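Local coordinates for protein similar to hydroxylamine oxidoreductase (Kuenenia stuttgartiensis, PDB 6H5L) that probably works as a reductase that carries electrons through c-type hemes, as a subunit of a large multiheme complex in an anammox bacterium, at residues 301-306 / 330-335; 306-311 / 436-441; 368-373 / 470-475. All coordinates share one frame; numbering follows the deposited sequence.

Overall arrangement
All three contacts are largely buried and lie on the same side of the chain's centre, but they are built differently. Contacts 1 and 2 pair loop with loop and share Thr306; the segment 306-311 also bonds back to 330-335, through Ser310 N to Ile332 O and Asn311 ND2 to Asp333 OD1. Contact 3 joins two long helices and reaches a second subunit. Contacts 1 and 3 both meet the same heme, contact 1 through backbone N-H groups on a propionate and contact 3 through Tyr472. Contact 2 is van der Waals packing of proline and aliphatic groups, with Thr306 oxygens against carbon, whereas contact 3 mixes aromatic, sulfur and hydroxyl groups.

Contact 1. Residues 301-306 / 330-335; sequences IWRMGT and DKIDIY. With HEC (heme c), chain I.
Ile334 sets its CD1 methyl over the centre of the six-membered ring of Trp302, 3.5 Å from the centroid and 12° off the ring normal, a CH-pi contact. CG1 follows over the outer rim of that face, 3.5 Å from Trp302 CZ2, and the two side chains cross at about a right angle. The chi2 of Ile334, -53°, turns CD1 onto the ring, where it also packs 3.8 Å from Ile301 CG2. Alongside, Ile332 CD1 lies 3.3 Å from the carbonyl oxygen Ile301 O and reaches Arg303 CG more loosely.

A heme propionate meets the other side of this loop. Ile301 N donates to heme O2D at 2.9 Å. Trp302 N donates to the same heme O2D at 2.7 Å in a nearly straight bond (174°); two successive N-H groups thus grip one oxygen and would help to offset its charge. The other oxygen, O1D, sits at the indole edge near its plane. A bond from Gly305 N to Trp302 O (2.8 Å) closes the turn behind.

Farther out, Trp302 NE1 bonds to Asp367, while Arg303 spans Val166 O, Gly167 O and a propionate of another heme. Trp302 packs on Met370 and His374 of helix 356-389 and on Tyr472 of helix 455-476, and Ile301 rests on Asn339, Lys342 and Arg343 of helix 337-350.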
loop_
_atom_site.group_PDB
_atom_site.type_symbol
_atom_site.label_atom_id
_atom_site.label_comp_id
_atom_site.label_asym_id
_atom_site.label_seq_id
_atom_site.Cartn_x
_atom_site.Cartn_y
_atom_site.Cartn_z
ATOM N N ILE A 301 -30.137 -42.561 -2.526
ATOM C CA ILE A 301 -31.454 -43.194 -2.605
ATOM C C ILE A 301 -31.618 -43.993 -3.886
ATOM O O ILE A 301 -31.970 -45.181 -3.847
ATOM C CB ILE A 301 -32.603 -42.157 -2.467
ATOM C CG1 ILE A 301 -32.503 -41.424 -1.105
ATOM C CG2 ILE A 301 -33.956 -42.815 -2.636
ATOM C CD1 ILE A 301 -33.504 -40.287 -0.954
ATOM N N TRP A 302 -31.399 -43.337 -5.012
ATOM C CA TRP A 302 -31.518 -43.980 -6.338
ATOM C C TRP A 302 -30.149 -44.510 -6.731
ATOM O O TRP A 302 -30.030 -44.960 -7.815
ATOM C CB TRP A 302 -32.007 -42.993 -7.392
ATOM C CG TRP A 302 -33.451 -42.630 -7.340
ATOM C CD1 TRP A 302 -33.971 -41.488 -6.837
ATOM C CD2 TRP A 302 -34.562 -43.393 -7.816
ATOM N NE1 TRP A 302 -35.320 -41.477 -6.977
ATOM C CE2 TRP A 302 -35.717 -42.634 -7.566
ATOM C CE3 TRP A 302 -34.704 -44.633 -8.434
ATOM C CZ2 TRP A 302 -36.988 -43.078 -7.904
ATOM C CZ3 TRP A 302 -35.956 -45.067 -8.770
ATOM C CH2 TRP A 302 -37.082 -44.306 -8.504
ATOM N N ARG A 303 -29.263 -44.617 -5.761
ATOM C CA ARG A 303 -27.820 -44.884 -5.841
ATOM C C ARG A 303 -27.267 -44.737 -7.253
ATOM O O ARG A 303 -27.028 -43.648 -7.625
ATOM C CB ARG A 303 -27.597 -46.279 -5.265
ATOM C CG ARG A 303 -28.270 -46.478 -3.924
ATOM C CD ARG A 303 -27.662 -45.769 -2.752
ATOM N NE ARG A 303 -26.248 -45.991 -2.667
ATOM C CZ ARG A 303 -25.631 -46.857 -1.901
ATOM N NH1 ARG A 303 -26.291 -47.685 -1.136
ATOM N NH2 ARG A 303 -24.324 -46.882 -1.887
ATOM N N MET A 304 -27.252 -45.764 -8.072
ATOM C CA MET A 304 -26.607 -45.614 -9.366
ATOM C C MET A 304 -27.596 -45.352 -10.488
ATOM O O MET A 304 -27.188 -44.892 -11.560
ATOM C CB MET A 304 -25.759 -46.849 -9.695
ATOM C CG MET A 304 -24.776 -46.637 -10.850
ATOM S SD MET A 304 -23.614 -47.995 -11.103
ATOM C CE MET A 304 -22.715 -47.424 -12.547
ATOM N N GLY A 305 -28.885 -45.592 -10.254
ATOM C CA GLY A 305 -29.879 -45.539 -11.300
ATOM C C GLY A 305 -30.113 -46.860 -11.994
ATOM O O GLY A 305 -30.912 -46.915 -12.937
ATOM N N THR A 306 -29.442 -47.923 -11.557
ATOM C CA THR A 306 -29.554 -49.240 -12.169
ATOM C C THR A 306 -30.490 -50.170 -11.412
ATOM O O THR A 306 -31.248 -50.916 -12.039
ATOM C CB THR A 306 -28.174 -49.894 -12.270
ATOM O OG1 THR A 306 -27.577 -49.956 -10.970
ATOM C CG2 THR A 306 -27.276 -49.092 -13.195
ATOM N N ASP A 330 -31.321 -55.639 -3.467
ATOM C CA ASP A 330 -32.725 -55.848 -3.781
ATOM C C ASP A 330 -33.368 -54.530 -4.209
ATOM O O ASP A 330 -32.737 -53.468 -4.212
ATOM C CB ASP A 330 -33.457 -56.459 -2.584
ATOM C CG ASP A 330 -32.672 -56.342 -1.292
ATOM O OD1 ASP A 330 -31.586 -55.727 -1.297
ATOM O OD2 ASP A 330 -33.144 -56.875 -0.268
ATOM N N LYS A 331 -34.647 -54.602 -4.576
ATOM C CA LYS A 331 -35.341 -53.442 -5.113
ATOM C C LYS A 331 -35.430 -52.332 -4.072
ATOM O O LYS A 331 -35.758 -52.577 -2.908
ATOM C CB LYS A 331 -36.738 -53.840 -5.594
ATOM C CG LYS A 331 -36.740 -54.866 -6.723
ATOM C CD LYS A 331 -37.720 -54.472 -7.820
ATOM C CE LYS A 331 -38.885 -55.445 -7.924
ATOM N NZ LYS A 331 -38.447 -56.781 -8.408
ATOM N N ILE A 332 -35.130 -51.108 -4.499
ATOM C CA ILE A 332 -35.128 -49.957 -3.604
ATOM C C ILE A 332 -36.563 -49.514 -3.357
ATOM O O ILE A 332 -37.338 -49.318 -4.302
ATOM C CB ILE A 332 -34.291 -48.812 -4.194
ATOM C CG1 ILE A 332 -32.877 -49.290 -4.526
ATOM C CG2 ILE A 332 -34.242 -47.637 -3.228
ATOM C CD1 ILE A 332 -32.024 -48.240 -5.207
ATOM N N ASP A 333 -36.922 -49.350 -2.085
ATOM C CA ASP A 333 -38.225 -48.808 -1.705
ATOM C C ASP A 333 -38.064 -47.300 -1.561
ATOM O O ASP A 333 -37.543 -46.811 -0.556
ATOM C CB ASP A 333 -38.729 -49.450 -0.418
ATOM C CG ASP A 333 -40.178 -49.110 -0.126
ATOM O OD1 ASP A 333 -40.796 -48.390 -0.938
ATOM O OD2 ASP A 333 -40.697 -49.566 0.914
ATOM N N ILE A 334 -38.508 -46.561 -2.581
ATOM C CA ILE A 334 -38.320 -45.112 -2.601
ATOM C C ILE A 334 -39.040 -44.455 -1.431
ATOM O O ILE A 334 -38.554 -43.473 -0.855
ATOM C CB ILE A 334 -38.784 -44.538 -3.954
ATOM C CG1 ILE A 334 -37.859 -45.023 -5.070
ATOM C CG2 ILE A 334 -38.841 -43.017 -3.919
ATOM C CD1 ILE A 334 -36.395 -44.751 -4.800
ATOM N N TYR A 335 -40.198 -44.991 -1.047
ATOM C CA TYR A 335 -41.029 -44.388 -0.013
ATOM C C TYR A 335 -40.955 -45.149 1.310
ATOM O O TYR A 335 -41.913 -45.151 2.085
ATOM C CB TYR A 335 -42.472 -44.277 -0.498
ATOM C CG TYR A 335 -42.597 -43.446 -1.753
ATOM C CD1 TYR A 335 -42.398 -42.071 -1.718
ATOM C CD2 TYR A 335 -42.898 -44.033 -2.974
ATOM C CE1 TYR A 335 -42.502 -41.305 -2.862
ATOM C CE2 TYR A 335 -43.004 -43.273 -4.124
ATOM C CZ TYR A 335 -42.805 -41.909 -4.062
ATOM O OH TYR A 335 -42.910 -41.147 -5.203
HETATM FE FE HEC I . -24.733 -35.416 -6.841
HETATM C CHA HEC I . -26.825 -38.056 -7.022
HETATM C CHB HEC I . -22.078 -37.406 -7.796
HETATM C CHC HEC I . -22.665 -32.674 -6.961
HETATM C CHD HEC I . -27.131 -33.492 -5.260
HETATM N NA HEC I . -24.504 -37.349 -7.415
HETATM C C1A HEC I . -25.485 -38.303 -7.226
HETATM C C2A HEC I . -24.845 -39.600 -7.282
HETATM C C3A HEC I . -23.541 -39.424 -7.493
HETATM C C4A HEC I . -23.298 -38.003 -7.582
HETATM C CMA HEC I . -22.473 -40.531 -7.623
HETATM C CAA HEC I . -25.555 -40.952 -7.118
HETATM C CBA HEC I . -25.605 -41.303 -5.638
HETATM C CGA HEC I . -26.933 -40.870 -5.079
HETATM O O1A HEC I . -26.946 -39.965 -4.207
HETATM O O2A HEC I . -27.976 -41.420 -5.513
HETATM N NB HEC I . -22.724 -35.108 -7.245
HETATM C C1B HEC I . -21.842 -36.054 -7.728
HETATM C C2B HEC I . -20.641 -35.376 -8.162
HETATM C C3B HEC I . -20.795 -34.072 -7.925
HETATM C C4B HEC I . -22.112 -33.875 -7.349
HETATM C CMB HEC I . -19.389 -36.066 -8.741
HETATM C CAB HEC I . -19.762 -32.963 -8.220
HETATM C CBB HEC I . -19.500 -32.810 -9.736
HETATM N NC HEC I . -24.854 -33.465 -6.176
HETATM C C1C HEC I . -23.914 -32.481 -6.411
HETATM C C2C HEC I . -24.532 -31.194 -6.147
HETATM C C3C HEC I . -25.692 -31.434 -5.527
HETATM C C4C HEC I . -25.968 -32.855 -5.631
HETATM C CMC HEC I . -23.756 -29.862 -6.077
HETATM C CAC HEC I . -26.663 -30.371 -4.959
HETATM C CBC HEC I . -27.294 -29.551 -6.104
HETATM N ND HEC I . -26.683 -35.727 -6.214
HETATM C C1D HEC I . -27.505 -34.770 -5.624
HETATM C C2D HEC I . -28.822 -35.340 -5.448
HETATM C C3D HEC I . -28.726 -36.768 -6.002
HETATM C C4D HEC I . -27.360 -36.919 -6.451
HETATM C CMD HEC I . -30.066 -34.660 -4.837
HETATM C CAD HEC I . -29.850 -37.823 -6.050
HETATM C CBD HEC I . -29.953 -38.452 -4.663
HETATM C CGD HEC I . -30.991 -39.540 -4.659
HETATM O O1D HEC I . -32.203 -39.214 -4.571
HETATM O O2D HEC I . -30.604 -40.734 -4.736
#

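Contact 2. Residues 306-311 / 436-441; sequences TVPPSN and VGPILG
Two proline rings, Pro308 and Pro438, cross obliquely and touch through their CG atoms, 3.9 Å apart. Pro438 CB, next to its CG, comes to 3.5 Å from the carbonyl oxygen Thr306 O, so this one residue meets both a side chain and the backbone of 306-311, and Pro308 CD lies 4.2 Å from that same Pro438 CB.

Beside the prolines, Ile439 meets the start of the 306-311 segment with a single methyl. Its side chain does not start toward 306-311, but a chi2 of -54° carries CD1 round to 3.6 Å from Thr306 OG1 and 4.0 Å from Val307 CG2. Ile439 stands at about a right angle to Thr306. The threonine hydroxyl lies between its own backbone N and carbonyl carbon (chi1 56°), which puts OG1 against that methyl. Val307 starts away from the other segment and offers CG2 alone. Ile439 also touches Tyr321, and the nearest atoms of its side chain and a bound heme c are about 5 Å apart, which places this packing close to the hemes.

The contact thus packs the loop before helix 337-350 onto the one before helix 443-446. Helix 455-476 borders it, with Trp464 and Leu469 on Thr306 and Tyr460 on Pro438; Gln381 of helix 356-389 also touches Pro438.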
loop_
_atom_site.group_PDB
_atom_site.type_symbol
_atom_site.label_atom_id
_atom_site.label_comp_id
_atom_site.label_asym_id
_atom_site.label_seq_id
_atom_site.Cartn_x
_atom_site.Cartn_y
_atom_site.Cartn_z
ATOM N N THR A 306 -29.442 -47.923 -11.557
ATOM C CA THR A 306 -29.554 -49.240 -12.169
ATOM C C THR A 306 -30.490 -50.170 -11.412
ATOM O O THR A 306 -31.248 -50.916 -12.039
ATOM C CB THR A 306 -28.174 -49.894 -12.270
ATOM O OG1 THR A 306 -27.577 -49.956 -10.970
ATOM C CG2 THR A 306 -27.276 -49.092 -13.195
ATOM N N VAL A 307 -30.453 -50.147 -10.086
ATOM C CA VAL A 307 -31.285 -51.066 -9.299
ATOM C C VAL A 307 -32.749 -50.670 -9.447
ATOM O O VAL A 307 -33.098 -49.498 -9.214
ATOM C CB VAL A 307 -30.853 -51.049 -7.832
ATOM C CG1 VAL A 307 -31.802 -51.892 -6.998
ATOM C CG2 VAL A 307 -29.424 -51.560 -7.696
ATOM N N PRO A 308 -33.632 -51.585 -9.833
ATOM C CA PRO A 308 -35.038 -51.225 -10.041
ATOM C C PRO A 308 -35.712 -50.869 -8.729
ATOM O O PRO A 308 -35.456 -51.506 -7.697
ATOM C CB PRO A 308 -35.648 -52.501 -10.647
ATOM C CG PRO A 308 -34.476 -53.328 -11.101
ATOM C CD PRO A 308 -33.374 -53.000 -10.149
ATOM N N PRO A 309 -36.580 -49.860 -8.722
ATOM C CA PRO A 309 -37.351 -49.557 -7.511
ATOM C C PRO A 309 -38.475 -50.561 -7.298
ATOM O O PRO A 309 -39.081 -51.059 -8.250
ATOM C CB PRO A 309 -37.908 -48.155 -7.790
ATOM C CG PRO A 309 -37.997 -48.086 -9.280
ATOM C CD PRO A 309 -36.817 -48.872 -9.791
ATOM N N SER A 310 -38.750 -50.855 -6.021
ATOM C CA SER A 310 -39.819 -51.782 -5.663
ATOM C C SER A 310 -41.209 -51.186 -5.840
ATOM O O SER A 310 -42.199 -51.916 -5.720
ATOM C CB SER A 310 -39.660 -52.251 -4.215
ATOM O OG SER A 310 -39.867 -51.186 -3.300
ATOM N N ASN A 311 -41.306 -49.888 -6.116
ATOM C CA ASN A 311 -42.584 -49.207 -6.247
ATOM C C ASN A 311 -43.161 -49.308 -7.654
ATOM O O ASN A 311 -44.054 -48.527 -8.004
ATOM C CB ASN A 311 -42.438 -47.738 -5.843
ATOM C CG ASN A 311 -41.550 -47.556 -4.624
ATOM O OD1 ASN A 311 -40.359 -47.274 -4.749
ATOM N ND2 ASN A 311 -42.127 -47.719 -3.438
ATOM N N VAL A 436 -29.970 -61.146 -18.755
ATOM C CA VAL A 436 -30.415 -59.888 -19.341
ATOM C C VAL A 436 -30.867 -58.934 -18.246
ATOM O O VAL A 436 -31.574 -59.331 -17.314
ATOM C CB VAL A 436 -31.555 -60.121 -20.355
ATOM C CG1 VAL A 436 -32.073 -58.797 -20.890
ATOM C CG2 VAL A 436 -31.088 -61.016 -21.488
ATOM N N GLY A 437 -30.447 -57.677 -18.350
ATOM C CA GLY A 437 -30.941 -56.621 -17.451
ATOM C C GLY A 437 -30.091 -56.235 -16.262
ATOM O O GLY A 437 -29.025 -56.776 -16.089
ATOM N N PRO A 438 -30.620 -55.391 -15.358
ATOM C CA PRO A 438 -29.900 -54.857 -14.237
ATOM C C PRO A 438 -29.060 -55.783 -13.358
ATOM O O PRO A 438 -29.448 -56.789 -12.896
ATOM C CB PRO A 438 -30.956 -54.164 -13.377
ATOM C CG PRO A 438 -32.234 -54.436 -14.065
ATOM C CD PRO A 438 -31.836 -54.652 -15.497
ATOM N N ILE A 439 -27.874 -55.248 -13.182
ATOM C CA ILE A 439 -26.623 -55.651 -12.504
ATOM C C ILE A 439 -25.917 -56.776 -13.240
ATOM O O ILE A 439 -24.981 -56.447 -13.911
ATOM C CB ILE A 439 -26.745 -55.905 -10.999
ATOM C CG1 ILE A 439 -27.762 -54.987 -10.325
ATOM C CG2 ILE A 439 -25.366 -55.762 -10.387
ATOM C CD1 ILE A 439 -27.523 -53.538 -10.585
ATOM N N LEU A 440 -26.445 -57.998 -13.251
ATOM C CA LEU A 440 -25.571 -59.038 -13.788
ATOM C C LEU A 440 -25.678 -59.227 -15.298
ATOM O O LEU A 440 -24.879 -59.985 -15.860
ATOM C CB LEU A 440 -25.831 -60.366 -13.078
ATOM C CG LEU A 440 -25.342 -60.365 -11.627
ATOM C CD1 LEU A 440 -25.311 -61.771 -11.049
ATOM C CD2 LEU A 440 -23.974 -59.700 -11.518
ATOM N N GLY A 441 -26.613 -58.564 -15.969
ATOM C CA GLY A 441 -26.680 -58.659 -17.414
ATOM C C GLY A 441 -25.813 -57.676 -18.163
ATOM O O GLY A 441 -25.825 -57.661 -19.397
#

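Contact 3. Residues 368-373 / 470-475; sequences QFMFQA and QGYKGT. With HEC (heme c), chain I.
Phe369 turns its ring onto Gly471 and Thr475 of the facing helix, with CG anti to the backbone N (chi1 174°). Thr475 OG1 stands 3.5 Å above the ring plane, over its centre; on the opposite face Gln372 NE2 lies at a similar height, offset toward the rim. The rim atom CE2 comes obliquely to 3.3 Å from Gly471 C. Both polar groups flanking the ring have acceptors: Gln372 NE2 reaches a lone pair of Phe369 O at 2.9 Å, and Thr475 OG1 bonds Gly471 O at 2.7 Å, on the other face of that carbonyl from Thr475 N. Thr475 OG1 also hydrogen-bonds with Ser483 OG. An alanine in place of Phe369 would probably open a gap beside Gly471 and strip the aromatic cover from the Thr475 hydroxyl.

Met370 is bent at chi2 and chi3 (-77°), the latter placing CE over the face of Tyr472, 4.1 Å from the ring centroid. SD approaches obliquely, 3.4 Å from Tyr472 CD1, making a Met-aromatic contact. Tyr472 OH hydrogen-bonds Arg303 O and lies 2.8 Å from heme O2A.

Helices 356-389 and 455-476 run antiparallel here, their axes 10.2 Å apart. Helix 480-513 adds Gln488 against Phe369 and Gln372, and Tyr194 of the second subunit, another copy of this protein, packs on Phe369.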
loop_
_atom_site.group_PDB
_atom_site.type_symbol
_atom_site.label_atom_id
_atom_site.label_comp_id
_atom_site.label_asym_id
_atom_site.label_seq_id
_atom_site.Cartn_x
_atom_site.Cartn_y
_atom_site.Cartn_z
ATOM N N GLN A 368 -40.106 -38.943 -10.304
ATOM C CA GLN A 368 -41.006 -39.239 -11.414
ATOM C C GLN A 368 -40.233 -39.587 -12.678
ATOM O O GLN A 368 -40.630 -40.489 -13.425
ATOM C CB GLN A 368 -41.941 -38.058 -11.665
ATOM C CG GLN A 368 -42.964 -37.846 -10.566
ATOM C CD GLN A 368 -43.803 -39.083 -10.309
ATOM O OE1 GLN A 368 -44.046 -39.456 -9.161
ATOM N NE2 GLN A 368 -44.255 -39.726 -11.381
ATOM N N PHE A 369 -39.130 -38.883 -12.938
ATOM C CA PHE A 369 -38.298 -39.221 -14.089
ATOM C C PHE A 369 -37.745 -40.634 -13.967
ATOM O O PHE A 369 -37.689 -41.374 -14.956
ATOM C CB PHE A 369 -37.160 -38.210 -14.237
ATOM C CG PHE A 369 -36.172 -38.563 -15.314
ATOM C CD1 PHE A 369 -36.381 -38.163 -16.625
ATOM C CD2 PHE A 369 -35.033 -39.296 -15.017
ATOM C CE1 PHE A 369 -35.475 -38.488 -17.618
ATOM C CE2 PHE A 369 -34.127 -39.627 -16.006
ATOM C CZ PHE A 369 -34.347 -39.221 -17.307
ATOM N N MET A 370 -37.330 -41.025 -12.762
ATOM C CA MET A 370 -36.753 -42.352 -12.575
ATOM C C MET A 370 -37.815 -43.441 -12.679
ATOM O O MET A 370 -37.538 -44.538 -13.181
ATOM C CB MET A 370 -36.033 -42.421 -11.232
ATOM C CG MET A 370 -34.783 -41.571 -11.186
ATOM S SD MET A 370 -33.661 -42.025 -12.519
ATOM C CE MET A 370 -32.952 -43.534 -11.865
ATOM N N PHE A 371 -39.031 -43.163 -12.207
ATOM C CA PHE A 371 -40.108 -44.142 -12.323
ATOM C C PHE A 371 -40.442 -44.416 -13.784
ATOM O O PHE A 371 -40.594 -45.572 -14.193
ATOM C CB PHE A 371 -41.343 -43.655 -11.563
ATOM C CG PHE A 371 -41.220 -43.767 -10.070
ATOM C CD1 PHE A 371 -40.593 -44.859 -9.493
ATOM C CD2 PHE A 371 -41.725 -42.778 -9.243
ATOM C CE1 PHE A 371 -40.477 -44.965 -8.120
ATOM C CE2 PHE A 371 -41.609 -42.878 -7.867
ATOM C CZ PHE A 371 -40.985 -43.973 -7.305
ATOM N N GLN A 372 -40.555 -43.358 -14.592
ATOM C CA GLN A 372 -40.875 -43.549 -16.002
ATOM C C GLN A 372 -39.679 -44.083 -16.780
ATOM O O GLN A 372 -39.858 -44.802 -17.770
ATOM C CB GLN A 372 -41.383 -42.237 -16.610
ATOM C CG GLN A 372 -40.364 -41.108 -16.669
ATOM C CD GLN A 372 -39.540 -41.132 -17.941
ATOM O OE1 GLN A 372 -40.068 -41.350 -19.033
ATOM N NE2 GLN A 372 -38.237 -40.913 -17.808
ATOM N N ALA A 373 -38.458 -43.755 -16.349
ATOM C CA ALA A 373 -37.277 -44.277 -17.029
ATOM C C ALA A 373 -37.097 -45.766 -16.758
ATOM O O ALA A 373 -36.810 -46.540 -17.681
ATOM C CB ALA A 373 -36.034 -43.494 -16.607
ATOM N N GLN A 470 -27.527 -41.357 -17.589
ATOM C CA GLN A 470 -27.178 -39.979 -17.922
ATOM C C GLN A 470 -28.355 -39.040 -17.692
ATOM O O GLN A 470 -28.188 -37.955 -17.124
ATOM C CB GLN A 470 -26.686 -39.894 -19.367
ATOM C CG GLN A 470 -25.313 -40.512 -19.572
ATOM C CD GLN A 470 -24.879 -40.533 -21.022
ATOM O OE1 GLN A 470 -24.708 -39.488 -21.648
ATOM N NE2 GLN A 470 -24.694 -41.731 -21.565
ATOM N N GLY A 471 -29.552 -39.437 -18.126
ATOM C CA GLY A 471 -30.735 -38.658 -17.800
ATOM C C GLY A 471 -31.001 -38.599 -16.311
ATOM O O GLY A 471 -31.503 -37.594 -15.803
ATOM N N TYR A 472 -30.673 -39.676 -15.593
ATOM C CA TYR A 472 -30.802 -39.680 -14.139
ATOM C C TYR A 472 -29.898 -38.629 -13.507
ATOM O O TYR A 472 -30.353 -37.796 -12.714
ATOM C CB TYR A 472 -30.483 -41.078 -13.601
ATOM C CG TYR A 472 -30.115 -41.149 -12.133
ATOM C CD1 TYR A 472 -30.901 -40.543 -11.160
ATOM C CD2 TYR A 472 -28.994 -41.856 -11.720
ATOM C CE1 TYR A 472 -30.566 -40.621 -9.821
ATOM C CE2 TYR A 472 -28.656 -41.944 -10.387
ATOM C CZ TYR A 472 -29.442 -41.324 -9.442
ATOM O OH TYR A 472 -29.097 -41.413 -8.114
ATOM N N LYS A 473 -28.607 -38.654 -13.847
ATOM C CA LYS A 473 -27.675 -37.695 -13.266
ATOM C C LYS A 473 -27.961 -36.274 -13.734
ATOM O O LYS A 473 -27.774 -35.323 -12.965
ATOM C CB LYS A 473 -26.239 -38.095 -13.600
ATOM C CG LYS A 473 -25.796 -39.382 -12.924
ATOM C CD LYS A 473 -26.042 -39.319 -11.424
ATOM C CE LYS A 473 -25.512 -40.557 -10.724
ATOM N NZ LYS A 473 -24.037 -40.684 -10.862
ATOM N N GLY A 474 -28.412 -36.106 -14.978
ATOM C CA GLY A 474 -28.796 -34.782 -15.440
ATOM C C GLY A 474 -30.004 -34.237 -14.703
ATOM O O GLY A 474 -30.061 -33.047 -14.381
ATOM N N THR A 475 -30.985 -35.101 -14.421
ATOM C CA THR A 475 -32.161 -34.670 -13.672
ATOM C C THR A 475 -31.813 -34.380 -12.217
ATOM O O THR A 475 -32.291 -33.395 -11.643
ATOM C CB THR A 475 -33.260 -35.732 -13.759
ATOM O OG1 THR A 475 -33.590 -35.968 -15.133
ATOM C CG2 THR A 475 -34.510 -35.278 -13.014
HETATM FE FE HEC I . -24.733 -35.416 -6.841
HETATM C CHA HEC I . -26.825 -38.056 -7.022
HETATM C CHB HEC I . -22.078 -37.406 -7.796
HETATM C CHC HEC I . -22.665 -32.674 -6.961
HETATM C CHD HEC I . -27.131 -33.492 -5.260
HETATM N NA HEC I . -24.504 -37.349 -7.415
HETATM C C1A HEC I . -25.485 -38.303 -7.226
HETATM C C2A HEC I . -24.845 -39.600 -7.282
HETATM C C3A HEC I . -23.541 -39.424 -7.493
HETATM C C4A HEC I . -23.298 -38.003 -7.582
HETATM C CMA HEC I . -22.473 -40.531 -7.623
HETATM C CAA HEC I . -25.555 -40.952 -7.118
HETATM C CBA HEC I . -25.605 -41.303 -5.638
HETATM C CGA HEC I . -26.933 -40.870 -5.079
HETATM O O1A HEC I . -26.946 -39.965 -4.207
HETATM O O2A HEC I . -27.976 -41.420 -5.513
HETATM N NB HEC I . -22.724 -35.108 -7.245
HETATM C C1B HEC I . -21.842 -36.054 -7.728
HETATM C C2B HEC I . -20.641 -35.376 -8.162
HETATM C C3B HEC I . -20.795 -34.072 -7.925
HETATM C C4B HEC I . -22.112 -33.875 -7.349
HETATM C CMB HEC I . -19.389 -36.066 -8.741
HETATM C CAB HEC I . -19.762 -32.963 -8.220
HETATM C CBB HEC I . -19.500 -32.810 -9.736
HETATM N NC HEC I . -24.854 -33.465 -6.176
HETATM C C1C HEC I . -23.914 -32.481 -6.411
HETATM C C2C HEC I . -24.532 -31.194 -6.147
HETATM C C3C HEC I . -25.692 -31.434 -5.527
HETATM C C4C HEC I . -25.968 -32.855 -5.631
HETATM C CMC HEC I . -23.756 -29.862 -6.077
HETATM C CAC HEC I . -26.663 -30.371 -4.959
HETATM C CBC HEC I . -27.294 -29.551 -6.104
HETATM N ND HEC I . -26.683 -35.727 -6.214
HETATM C C1D HEC I . -27.505 -34.770 -5.624
HETATM C C2D HEC I . -28.822 -35.340 -5.448
HETATM C C3D HEC I . -28.726 -36.768 -6.002
HETATM C C4D HEC I . -27.360 -36.919 -6.451
HETATM C CMD HEC I . -30.066 -34.660 -4.837
HETATM C CAD HEC I . -29.850 -37.823 -6.050
HETATM C CBD HEC I . -29.953 -38.452 -4.663
HETATM C CGD HEC I . -30.991 -39.540 -4.659
HETATM O O1D HEC I . -32.203 -39.214 -4.571
HETATM O O2D HEC I . -30.604 -40.734 -4.736
#